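Local structure of hypothetical protein (Vibrio cholerae, 1XPJ) at residues 6-11 with 47-52; 27-32 with 106-111; 40-45 with 79-84; 98-103 with 117-122. The protein is of unknown function but probably acts as a haloacid dehalogenase-like hydrolase, perhaps in capsular polysaccharide biosynthesis. All blocks are in the same frame, centred on the assembly; numbering follows the deposited sequence. Where two conformers were deposited one is given.

Contact 1 (6-11 with 47-52)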
# COMPACT_ATOMS: atom_id res chain seq x y z
N VAL A 6 -16.87 2.39 0.52
CA VAL A 6 -17.56 3.32 1.41
C VAL A 6 -16.61 4.04 2.34
O VAL A 6 -15.88 3.41 3.13
CB VAL A 6 -18.59 2.58 2.30
CG1 VAL A 6 -19.49 3.58 3.04
CG2 VAL A 6 -19.42 1.58 1.46
N ASP A 7 -16.62 5.37 2.26
CA ASP A 7 -15.87 6.22 3.16
C ASP A 7 -16.46 6.07 4.58
O ASP A 7 -17.59 5.57 4.74
CB ASP A 7 -15.98 7.66 2.66
CG ASP A 7 -15.06 8.63 3.38
OD1 ASP A 7 -13.91 8.28 3.69
OD2 ASP A 7 -15.42 9.80 3.65
N LEU A 8 -15.72 6.48 5.61
CA LEU A 8 -16.19 6.25 6.97
C LEU A 8 -16.72 7.54 7.60
O LEU A 8 -17.91 7.63 7.86
CB LEU A 8 -15.08 5.60 7.81
CG LEU A 8 -15.22 5.39 9.31
CD1 LEU A 8 -16.41 4.52 9.68
CD2 LEU A 8 -13.92 4.75 9.81
N ASP A 9 -15.83 8.51 7.83
CA ASP A 9 -16.17 9.77 8.49
C ASP A 9 -16.98 10.69 7.58
O ASP A 9 -16.50 11.12 6.53
CB ASP A 9 -14.90 10.49 8.97
CG ASP A 9 -14.10 9.68 9.99
OD1 ASP A 9 -14.65 9.33 11.05
OD2 ASP A 9 -12.92 9.33 9.83
N GLY A 10 -18.20 11.02 7.99
CA GLY A 10 -19.07 11.87 7.20
C GLY A 10 -20.02 11.09 6.31
O GLY A 10 -21.00 11.65 5.82
N THR A 11 -19.72 9.81 6.09
CA THR A 11 -20.57 8.95 5.26
C THR A 11 -21.33 8.00 6.14
O THR A 11 -22.55 7.92 6.07
CB THR A 11 -19.70 8.15 4.25
OG1 THR A 11 -19.24 9.04 3.24
CG2 THR A 11 -20.53 7.13 3.46
N THR A 47 -10.86 4.34 4.34
CA THR A 47 -10.83 5.59 5.10
C THR A 47 -9.44 6.20 5.20
O THR A 47 -8.44 5.48 5.32
CB THR A 47 -11.41 5.39 6.52
OG1 THR A 47 -11.18 6.56 7.32
CG2 THR A 47 -10.65 4.28 7.27
N ALA A 48 -9.40 7.53 5.15
CA ALA A 48 -8.19 8.33 5.41
C ALA A 48 -7.98 8.68 6.89
O ALA A 48 -7.07 9.46 7.23
CB ALA A 48 -8.21 9.59 4.56
N ARG A 49 -8.82 8.14 7.78
CA ARG A 49 -8.78 8.49 9.21
C ARG A 49 -7.39 8.35 9.81
O ARG A 49 -6.75 7.32 9.63
CB ARG A 49 -9.76 7.63 10.02
CG ARG A 49 -9.81 8.05 11.50
CD ARG A 49 -10.69 7.18 12.37
NE ARG A 49 -12.12 7.37 12.11
CZ ARG A 49 -13.09 6.69 12.71
NH1 ARG A 49 -12.79 5.75 13.60
NH2 ARG A 49 -14.36 6.93 12.41
N ASN A 50 -6.96 9.39 10.52
CA ASN A 50 -5.64 9.46 11.14
C ASN A 50 -4.41 9.57 10.21
O ASN A 50 -3.26 9.49 10.67
CB ASN A 50 -5.45 8.37 12.21
CG ASN A 50 -6.26 8.63 13.47
OD1 ASN A 50 -6.75 9.74 13.71
ND2 ASN A 50 -6.37 7.62 14.30
N MET A 51 -4.66 9.76 8.91
CA MET A 51 -3.60 10.06 7.96
C MET A 51 -2.97 11.42 8.27
O MET A 51 -1.78 11.61 8.16
CB MET A 51 -4.03 10.02 6.50
CG MET A 51 -4.31 8.60 6.00
SD MET A 51 -3.01 8.08 4.88
CE MET A 51 -2.08 7.04 6.01
N ARG A 52 -3.80 12.38 8.68
CA ARG A 52 -3.29 13.70 9.06
C ARG A 52 -2.44 13.56 10.33
O ARG A 52 -1.24 13.84 10.30
CB ARG A 52 -4.43 14.71 9.26
CG ARG A 52 -3.97 16.14 9.17
CD ARG A 52 -4.17 16.95 10.44
NE ARG A 52 -5.45 17.65 10.44
CZ ARG A 52 -5.64 18.87 10.96
NH1 ARG A 52 -4.62 19.53 11.52
NH2 ARG A 52 -6.85 19.42 10.92
O HOH W 1 -11.53 9.30 4.24
O HOH W 2 -13.08 8.44 6.74
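Arg49 meets Asp9 side-on, NE and NH2 each directed at one carboxylate oxygen, and this salt bridge joins the loop after strand 3-6 to the loop after strand 42-47. Followed outward in the conformer described, Arg49 begins with CB 3.6 Å from Asp9 OD2, and CG and CD pass the same oxygen slightly farther off. The chain leaves the backbone with CG anti to N (chi1 -176°) and bends only at chi3 (-72°), which swings NE to the carboxylate. NE donates to the syn lone pair of Asp9 OD2 at 3.1 Å, almost straight at 172°. Beyond CZ, Leu8 CD2 lies over one guanidinium face near its rim, 3.4 Å from Arg49 NH2. At the tip NH2 donates to Asp9 OD1 at 2.8 Å; the two flat groups are nearly coplanar. Tyr20 adds a cation-pi contact to Arg49.

The base of the arginine is set by an ST turn in which Arg49 N donates to Thr47 OG1 at 2.9 Å. One water, 2.7 Å from Thr47 OG1, also bonds Asp9 N, Asp9 OD2 and Asp7 OD1, while a second bridges Asp7 OD1 and Ala48 N. With Thr11, the two aspartates fit the DxDx(T/V) pattern of HAD enzymes, which suggests a probable active-site loop; the two-nitrogen grip of Arg49, with a water on OD2, would hold the Asp9 carboxylate in its rotation.

Contact 2 (27-32 with 106-111)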
# COMPACT_ATOMS: atom_id res chain seq x y z
N LEU A 27 -27.76 6.66 10.38
CA LEU A 27 -28.61 5.47 10.35
C LEU A 27 -29.25 5.14 8.99
O LEU A 27 -29.35 3.97 8.61
CB LEU A 27 -29.70 5.54 11.43
CG LEU A 27 -29.28 5.53 12.90
CD1 LEU A 27 -30.46 5.99 13.79
CD2 LEU A 27 -28.72 4.17 13.37
N ASP A 28 -29.71 6.16 8.28
CA ASP A 28 -30.26 5.95 6.94
C ASP A 28 -29.21 5.37 5.98
O ASP A 28 -29.51 4.45 5.21
CB ASP A 28 -30.91 7.23 6.39
CG ASP A 28 -29.94 8.41 6.35
OD1 ASP A 28 -28.84 8.35 6.93
OD2 ASP A 28 -30.20 9.47 5.75
N VAL A 29 -27.98 5.88 6.04
CA VAL A 29 -26.90 5.42 5.16
C VAL A 29 -26.54 3.96 5.45
O VAL A 29 -26.44 3.15 4.53
CB VAL A 29 -25.61 6.31 5.25
CG1 VAL A 29 -24.45 5.63 4.55
CG2 VAL A 29 -25.86 7.71 4.65
N ILE A 30 -26.34 3.64 6.73
CA ILE A 30 -26.05 2.27 7.16
C ILE A 30 -27.15 1.27 6.77
O ILE A 30 -26.87 0.17 6.29
CB ILE A 30 -25.77 2.21 8.68
CG1 ILE A 30 -24.60 3.13 9.06
CG2 ILE A 30 -25.47 0.77 9.11
CD1 ILE A 30 -24.33 3.15 10.56
N GLU A 31 -28.41 1.66 6.99
CA GLU A 31 -29.55 0.81 6.60
C GLU A 31 -29.53 0.52 5.09
O GLU A 31 -29.82 -0.61 4.66
CB GLU A 31 -30.87 1.46 7.03
CG GLU A 31 -32.12 0.60 6.81
CD GLU A 31 -32.13 -0.70 7.62
OE1 GLU A 31 -31.52 -0.75 8.72
OE2 GLU A 31 -32.76 -1.68 7.17
N GLN A 32 -29.15 1.52 4.30
CA GLN A 32 -29.02 1.30 2.87
C GLN A 32 -27.89 0.31 2.54
O GLN A 32 -28.03 -0.51 1.63
CB GLN A 32 -28.90 2.63 2.12
CG GLN A 32 -29.10 2.50 0.61
CD GLN A 32 -30.56 2.49 0.18
OE1 GLN A 32 -31.33 1.65 0.63
NE2 GLN A 32 -30.94 3.42 -0.68
N GLU A 106 -27.24 11.09 -1.68
CA GLU A 106 -27.77 10.47 -2.90
C GLU A 106 -27.97 8.96 -2.72
O GLU A 106 -28.98 8.41 -3.16
CB GLU A 106 -26.85 10.72 -4.09
CG GLU A 106 -26.65 12.20 -4.43
CD GLU A 106 -25.62 12.42 -5.53
OE1 GLU A 106 -24.46 11.96 -5.37
OE2 GLU A 106 -25.99 13.06 -6.54
N PHE A 107 -27.01 8.30 -2.07
CA PHE A 107 -27.04 6.85 -1.84
C PHE A 107 -28.23 6.43 -0.98
O PHE A 107 -28.79 5.34 -1.16
CB PHE A 107 -25.74 6.42 -1.15
CG PHE A 107 -25.71 4.96 -0.72
CD1 PHE A 107 -25.71 3.93 -1.66
CD2 PHE A 107 -25.64 4.62 0.64
CE1 PHE A 107 -25.66 2.57 -1.26
CE2 PHE A 107 -25.57 3.27 1.05
CZ PHE A 107 -25.59 2.24 0.10
N ALA A 108 -28.58 7.28 -0.03
CA ALA A 108 -29.65 7.01 0.93
C ALA A 108 -31.02 7.17 0.29
O ALA A 108 -31.96 6.48 0.69
CB ALA A 108 -29.52 7.93 2.15
N SER A 109 -31.13 8.06 -0.68
CA SER A 109 -32.44 8.46 -1.21
C SER A 109 -32.78 7.91 -2.60
O SER A 109 -33.89 8.08 -3.08
CB SER A 109 -32.55 9.98 -1.21
OG SER A 109 -31.63 10.53 -2.14
N MET A 110 -31.82 7.24 -3.25
CA MET A 110 -32.05 6.70 -4.59
C MET A 110 -31.94 5.18 -4.60
O MET A 110 -31.18 4.62 -3.81
CB MET A 110 -31.05 7.25 -5.60
CG MET A 110 -31.07 8.77 -5.82
SD MET A 110 -29.64 9.27 -6.77
CE MET A 110 -29.69 11.03 -6.46
N ASN A 111 -32.70 4.54 -5.49
CA ASN A 111 -32.56 3.10 -5.75
C ASN A 111 -31.45 2.80 -6.75
O ASN A 111 -30.86 3.72 -7.34
CB ASN A 111 -33.89 2.45 -6.18
CG ASN A 111 -34.48 3.06 -7.46
OD1 ASN A 111 -33.80 3.22 -8.47
ND2 ASN A 111 -35.77 3.38 -7.41
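Phe107 and Ala108, on helix 104-109, pack against Val29 and Gln32 of helix 27-38, a helix-helix contact beside the parallel sheet of a HAD-like alpha/beta fold. The backbones come closest at Ala108 and Val29, whose CA atoms are 5.3 Å apart.

In sequence order the contact begins at Phe107, with CG anti to its backbone N and beside its carbonyl carbon (chi1 174°). The ring is placed by what surrounds it. Its edge meets the backbone of the partner helix, CE2 being 3.6 Å from Val29 O, and its CD2 lies 4.2 Å from Val29 CG1. Over one face sits Gln32 CG, 3.7 Å from the ring centroid and 20° off the normal, which defines a CH-pi contact; Gln32 CB adds an approach to CE2. Tyr36 of the same chain and Ile97 of the second subunit also touch this ring. Ala108 CB then packs near Val29 CG2 at 4.4 Å and Asp28 OD2 at 4.0 Å.

Met110, the first residue past the helix, sends its side chain to Ile115 and Leu118 of helix 112-120. The polar link across the contact belongs to the Gln32 chain, which is bent at chi2 (82°): its NE2 donates to Phe107 O at 2.9 Å and 164°, within the carbonyl plane.

Contact 3 (40-45 with 79-84)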
# COMPACT_ATOMS: atom_id res chain seq x y z
N GLY A 40 -26.28 -8.82 -2.77
CA GLY A 40 -25.04 -9.48 -3.14
C GLY A 40 -23.80 -8.61 -3.24
O GLY A 40 -22.74 -9.13 -3.62
N PHE A 41 -23.91 -7.32 -2.91
CA PHE A 41 -22.77 -6.39 -2.93
C PHE A 41 -21.86 -6.61 -1.73
O PHE A 41 -22.34 -6.71 -0.60
CB PHE A 41 -23.24 -4.93 -2.83
CG PHE A 41 -23.80 -4.36 -4.09
CD1 PHE A 41 -23.00 -3.55 -4.91
CD2 PHE A 41 -25.12 -4.58 -4.46
CE1 PHE A 41 -23.52 -2.99 -6.09
CE2 PHE A 41 -25.64 -4.03 -5.63
CZ PHE A 41 -24.84 -3.24 -6.45
N GLU A 42 -20.56 -6.63 -1.97
CA GLU A 42 -19.56 -6.66 -0.91
C GLU A 42 -19.32 -5.24 -0.41
O GLU A 42 -19.31 -4.30 -1.22
CB GLU A 42 -18.25 -7.23 -1.45
CG GLU A 42 -18.34 -8.68 -1.93
CD GLU A 42 -17.12 -9.09 -2.75
OE1 GLU A 42 -15.98 -8.79 -2.32
OE2 GLU A 42 -17.29 -9.72 -3.83
N ILE A 43 -19.13 -5.07 0.90
CA ILE A 43 -18.97 -3.73 1.47
C ILE A 43 -17.51 -3.50 1.91
O ILE A 43 -17.01 -4.20 2.81
CB ILE A 43 -19.92 -3.53 2.68
CG1 ILE A 43 -21.37 -3.99 2.40
CG2 ILE A 43 -19.77 -2.10 3.25
CD1 ILE A 43 -22.21 -3.14 1.47
N VAL A 44 -16.86 -2.50 1.33
CA VAL A 44 -15.47 -2.17 1.68
C VAL A 44 -15.41 -0.79 2.34
O VAL A 44 -15.68 0.22 1.70
CB VAL A 44 -14.54 -2.21 0.43
CG1 VAL A 44 -13.11 -1.77 0.78
CG2 VAL A 44 -14.54 -3.60 -0.25
N ILE A 45 -15.06 -0.75 3.62
CA ILE A 45 -14.86 0.51 4.30
C ILE A 45 -13.43 0.96 3.97
O ILE A 45 -12.47 0.22 4.20
CB ILE A 45 -15.07 0.35 5.84
CG1 ILE A 45 -16.32 -0.48 6.18
CG2 ILE A 45 -15.05 1.72 6.55
CD1 ILE A 45 -17.65 0.11 5.78
N PRO A 79 -22.54 -3.64 8.30
CA PRO A 79 -22.01 -4.80 7.57
C PRO A 79 -20.75 -4.36 6.84
O PRO A 79 -20.67 -3.21 6.36
CB PRO A 79 -23.14 -5.16 6.60
CG PRO A 79 -23.95 -3.91 6.43
CD PRO A 79 -23.74 -3.08 7.66
N TYR A 80 -19.74 -5.23 6.81
CA TYR A 80 -18.50 -4.95 6.09
C TYR A 80 -17.81 -6.27 5.83
O TYR A 80 -17.81 -7.15 6.68
CB TYR A 80 -17.59 -3.96 6.86
CG TYR A 80 -17.10 -4.48 8.20
CD1 TYR A 80 -15.85 -5.11 8.32
CD2 TYR A 80 -17.90 -4.35 9.35
CE1 TYR A 80 -15.41 -5.62 9.58
CE2 TYR A 80 -17.48 -4.84 10.59
CZ TYR A 80 -16.23 -5.47 10.70
OH TYR A 80 -15.83 -5.95 11.94
N ASP A 81 -17.24 -6.38 4.63
CA ASP A 81 -16.40 -7.50 4.24
C ASP A 81 -14.92 -7.17 4.23
O ASP A 81 -14.11 -8.08 4.32
CB ASP A 81 -16.80 -7.98 2.85
CG ASP A 81 -18.22 -8.40 2.80
OD1 ASP A 81 -18.52 -9.52 3.28
OD2 ASP A 81 -19.11 -7.69 2.30
N GLU A 82 -14.57 -5.89 4.11
CA GLU A 82 -13.17 -5.46 4.13
C GLU A 82 -13.04 -4.12 4.82
O GLU A 82 -13.96 -3.31 4.77
CB GLU A 82 -12.61 -5.30 2.71
CG GLU A 82 -12.31 -6.59 1.96
CD GLU A 82 -11.90 -6.33 0.52
OE1 GLU A 82 -11.31 -5.25 0.25
OE2 GLU A 82 -12.16 -7.19 -0.35
N ILE A 83 -11.90 -3.89 5.47
CA ILE A 83 -11.52 -2.55 5.89
C ILE A 83 -10.15 -2.20 5.29
O ILE A 83 -9.24 -3.02 5.30
CB ILE A 83 -11.47 -2.39 7.42
CG1 ILE A 83 -12.73 -2.94 8.07
CG2 ILE A 83 -11.29 -0.92 7.77
CD1 ILE A 83 -12.63 -3.01 9.60
N LEU A 84 -10.05 -0.98 4.77
CA LEU A 84 -8.86 -0.50 4.10
C LEU A 84 -8.53 0.86 4.71
O LEU A 84 -9.37 1.75 4.70
CB LEU A 84 -9.13 -0.35 2.59
CG LEU A 84 -9.32 -1.59 1.68
CD1 LEU A 84 -9.47 -1.14 0.23
CD2 LEU A 84 -8.17 -2.60 1.79
O HOH W 3 -14.29 -8.73 -0.08
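Val44 fits between two side chains of the neighbouring strand: its CG1 abuts Leu84 CD1 at 3.7 Å, and its CG2 rests against Glu82 OE1 at the same distance. Val44 and Glu82 form a parallel beta bridge, and their side chains lie side by side on the same face of the sheet. Ile45 and Ile83 project from the other face, and there the CG1 branch of Ile45 nudges Tyr80 CB at 3.8 Å. Further back, Ile43 CG2 sits against Pro79 O at 3.4 Å.

Strands 42-45 and 82-84 are parallel, their axes 4.7 Å apart at 25°, and the chain between them passes through helices 58-64 and 66-75, a beta-alpha-beta crossover of the HAD-like fold. Ile83 packs onto helix 66-75. Within the ladder, Ile45 N donates to Glu82 O and Leu84 N to Ile45 O.

Just before the second strand, Ile43 O accepts from both Asp81 N (2.8 Å) and Glu82 N. Asp81 has CG anti to its carbonyl carbon and beside its own N (chi1 -59°); the anti lone pair of its OD2 takes Ile43 N at 3.0 Å. At the outer rim a water bridges Glu42 OE1 and Glu82 OE2, two like-charged atoms 4.6 Å apart; Asn57 of the third subunit also binds Glu82 OE2.

Contact 4 (98-103 with 117-122)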
# COMPACT_ATOMS: atom_id res chain seq x y z
N ASP A 98 -14.65 11.49 -9.45
CA ASP A 98 -14.86 10.10 -9.86
C ASP A 98 -16.19 9.96 -10.60
O ASP A 98 -17.22 10.41 -10.09
CB ASP A 98 -14.87 9.20 -8.61
CG ASP A 98 -14.61 7.75 -8.94
OD1 ASP A 98 -15.14 7.23 -9.96
OD2 ASP A 98 -13.88 7.02 -8.21
N ASP A 99 -16.18 9.32 -11.78
CA ASP A 99 -17.42 9.10 -12.54
C ASP A 99 -18.39 8.10 -11.91
O ASP A 99 -19.56 8.08 -12.27
CB ASP A 99 -17.14 8.78 -14.02
CG ASP A 99 -16.60 7.37 -14.25
OD1 ASP A 99 -16.05 6.77 -13.31
OD2 ASP A 99 -16.65 6.79 -15.34
N ARG A 100 -17.89 7.28 -10.98
CA ARG A 100 -18.72 6.34 -10.22
C ARG A 100 -18.89 6.75 -8.76
O ARG A 100 -19.08 5.90 -7.89
CB ARG A 100 -18.14 4.91 -10.24
CG ARG A 100 -17.92 4.29 -11.63
CD ARG A 100 -19.17 4.16 -12.48
NE ARG A 100 -20.25 3.45 -11.79
CZ ARG A 100 -20.57 2.17 -12.01
NH1 ARG A 100 -19.89 1.44 -12.88
NH2 ARG A 100 -21.57 1.62 -11.33
N ALA A 101 -18.85 8.04 -8.46
CA ALA A 101 -19.00 8.44 -7.07
C ALA A 101 -20.38 8.98 -6.77
O ALA A 101 -20.92 9.76 -7.54
CB ALA A 101 -17.97 9.44 -6.69
N VAL A 102 -20.96 8.54 -5.66
CA VAL A 102 -22.15 9.17 -5.12
C VAL A 102 -21.93 9.67 -3.70
O VAL A 102 -21.17 9.09 -2.93
CB VAL A 102 -23.43 8.24 -5.16
CG1 VAL A 102 -23.66 7.69 -6.58
CG2 VAL A 102 -23.37 7.13 -4.11
N ARG A 103 -22.60 10.78 -3.38
CA ARG A 103 -22.58 11.30 -2.03
C ARG A 103 -23.56 10.51 -1.14
O ARG A 103 -24.53 9.97 -1.65
CB ARG A 103 -22.88 12.80 -2.05
CG ARG A 103 -21.86 13.60 -2.88
CD ARG A 103 -22.11 15.13 -2.92
NE ARG A 103 -23.17 15.50 -3.86
CZ ARG A 103 -23.04 15.51 -5.18
NH1 ARG A 103 -21.90 15.16 -5.76
NH2 ARG A 103 -24.07 15.87 -5.95
N GLN A 117 -28.53 5.42 -13.37
CA GLN A 117 -28.88 6.53 -14.28
C GLN A 117 -27.95 7.72 -14.15
O GLN A 117 -27.62 8.34 -15.16
CB GLN A 117 -30.34 6.98 -14.08
CG GLN A 117 -31.36 6.24 -14.96
CD GLN A 117 -32.70 6.02 -14.27
OE1 GLN A 117 -33.08 6.78 -13.37
NE2 GLN A 117 -33.43 4.99 -14.69
N LEU A 118 -27.54 8.05 -12.92
CA LEU A 118 -26.56 9.13 -12.68
C LEU A 118 -25.29 8.86 -13.46
O LEU A 118 -24.71 9.75 -14.06
CB LEU A 118 -26.18 9.22 -11.19
CG LEU A 118 -27.03 9.98 -10.17
CD1 LEU A 118 -26.35 9.90 -8.80
CD2 LEU A 118 -27.32 11.44 -10.59
N PHE A 119 -24.87 7.60 -13.43
CA PHE A 119 -23.63 7.17 -14.05
C PHE A 119 -23.73 7.17 -15.56
O PHE A 119 -22.82 7.66 -16.23
CB PHE A 119 -23.24 5.78 -13.53
CG PHE A 119 -22.98 5.73 -12.05
CD1 PHE A 119 -22.57 6.87 -11.36
CD2 PHE A 119 -23.15 4.54 -11.34
CE1 PHE A 119 -22.33 6.84 -9.98
CE2 PHE A 119 -22.91 4.49 -9.96
CZ PHE A 119 -22.50 5.65 -9.28
N GLU A 120 -24.83 6.63 -16.09
CA GLU A 120 -25.04 6.55 -17.53
C GLU A 120 -25.12 7.93 -18.18
O GLU A 120 -24.65 8.11 -19.30
CB GLU A 120 -26.27 5.70 -17.88
CG GLU A 120 -25.98 4.22 -18.13
CD GLU A 120 -25.54 3.91 -19.56
OE1 GLU A 120 -26.41 3.61 -20.41
OE2 GLU A 120 -24.32 3.96 -19.84
N LYS A 121 -25.69 8.89 -17.47
CA LYS A 121 -25.77 10.27 -17.97
C LYS A 121 -24.39 10.93 -18.02
O LYS A 121 -24.19 11.92 -18.72
CB LYS A 121 -26.80 11.11 -17.19
CG LYS A 121 -26.23 12.00 -16.08
CD LYS A 121 -26.94 13.36 -16.02
CE LYS A 121 -25.97 14.48 -15.59
NZ LYS A 121 -25.96 15.63 -16.56
N GLU A 122 -23.43 10.37 -17.27
CA GLU A 122 -22.04 10.82 -17.26
C GLU A 122 -21.30 10.46 -18.54
O GLU A 122 -20.26 11.05 -18.86
CB GLU A 122 -21.31 10.21 -16.06
CG GLU A 122 -21.36 11.03 -14.77
CD GLU A 122 -20.68 12.39 -14.88
OE1 GLU A 122 -21.13 13.33 -14.18
OE2 GLU A 122 -19.70 12.53 -15.64
O HOH W 4 -20.10 6.23 -14.86
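Phe119 projects from helix 112-120 onto the turn at Asp99 and Arg100 and onto Val102 beyond it. Apolar contacts come first: Val102 CG1 touches the ring tip, 3.6 Å from Phe119 CZ, and the same methyl lies 4.1 Å from Leu118 CD1.

The second kind involves the ring and the turn. Arg100 CA makes a CH-pi contact, 4.1 Å from the Phe119 ring centroid and 28° off its normal, and Asp99 O stands 3.4 Å from Phe119 CD1. In one of two deposited conformers, and so tentatively, Arg100 NE also lies over a face, toward the rim by CD2 and CE2. Guanidinium and ring planes are then 57° apart, which rules out a parallel stack. That arginine chain bends at chi2 (-60°) and chi3, and its NH1 continues to His92 O of the second subunit.

The polar link is indirect: one water donates to Asp99 O at 3.2 Å and, weakly, to Phe119 O. Glu122 CG comes only to 4.3 Å from Asp99 O, and its OE1 bonds Ser105 OG of the second subunit.

Apart from these contacts, a bound mercury ion lies about 4 Å from the side chain of Arg100. Within the turn, Arg100 N donates to Asp98 OD1 at 2.9 Å. That is an Asx turn inside a type I beta turn, leading into strand 101-102, which pairs in parallel with a strand of the second subunit.

How the contacts relate
Contact 1 lies at the C-terminal ends of strands 3-6 and 42-47, next to the strand pair of contact 3: Val6 N lies 2.7 Å from Val44 O and Thr47 N 3.0 Å from Leu84 O, both probable hydrogen bonds. Contact 2 reaches contact 1 through Val29 CG1, 3.3 Å from Thr11 O, and thus backs the probable HAD active-site loop. It meets contact 4 where Phe107 CB lies 3.9 Å from Val102 CG2. Contacts 1 and 4 have centres 21 Å apart and do not touch within the chain. Across the interface, however, Asp7 packs on Asp99 of the second subunit. A tartaric acid molecule, probably from the crystallisation liquor, lies about 4 Å from the side chain of Arg49 in contact 1.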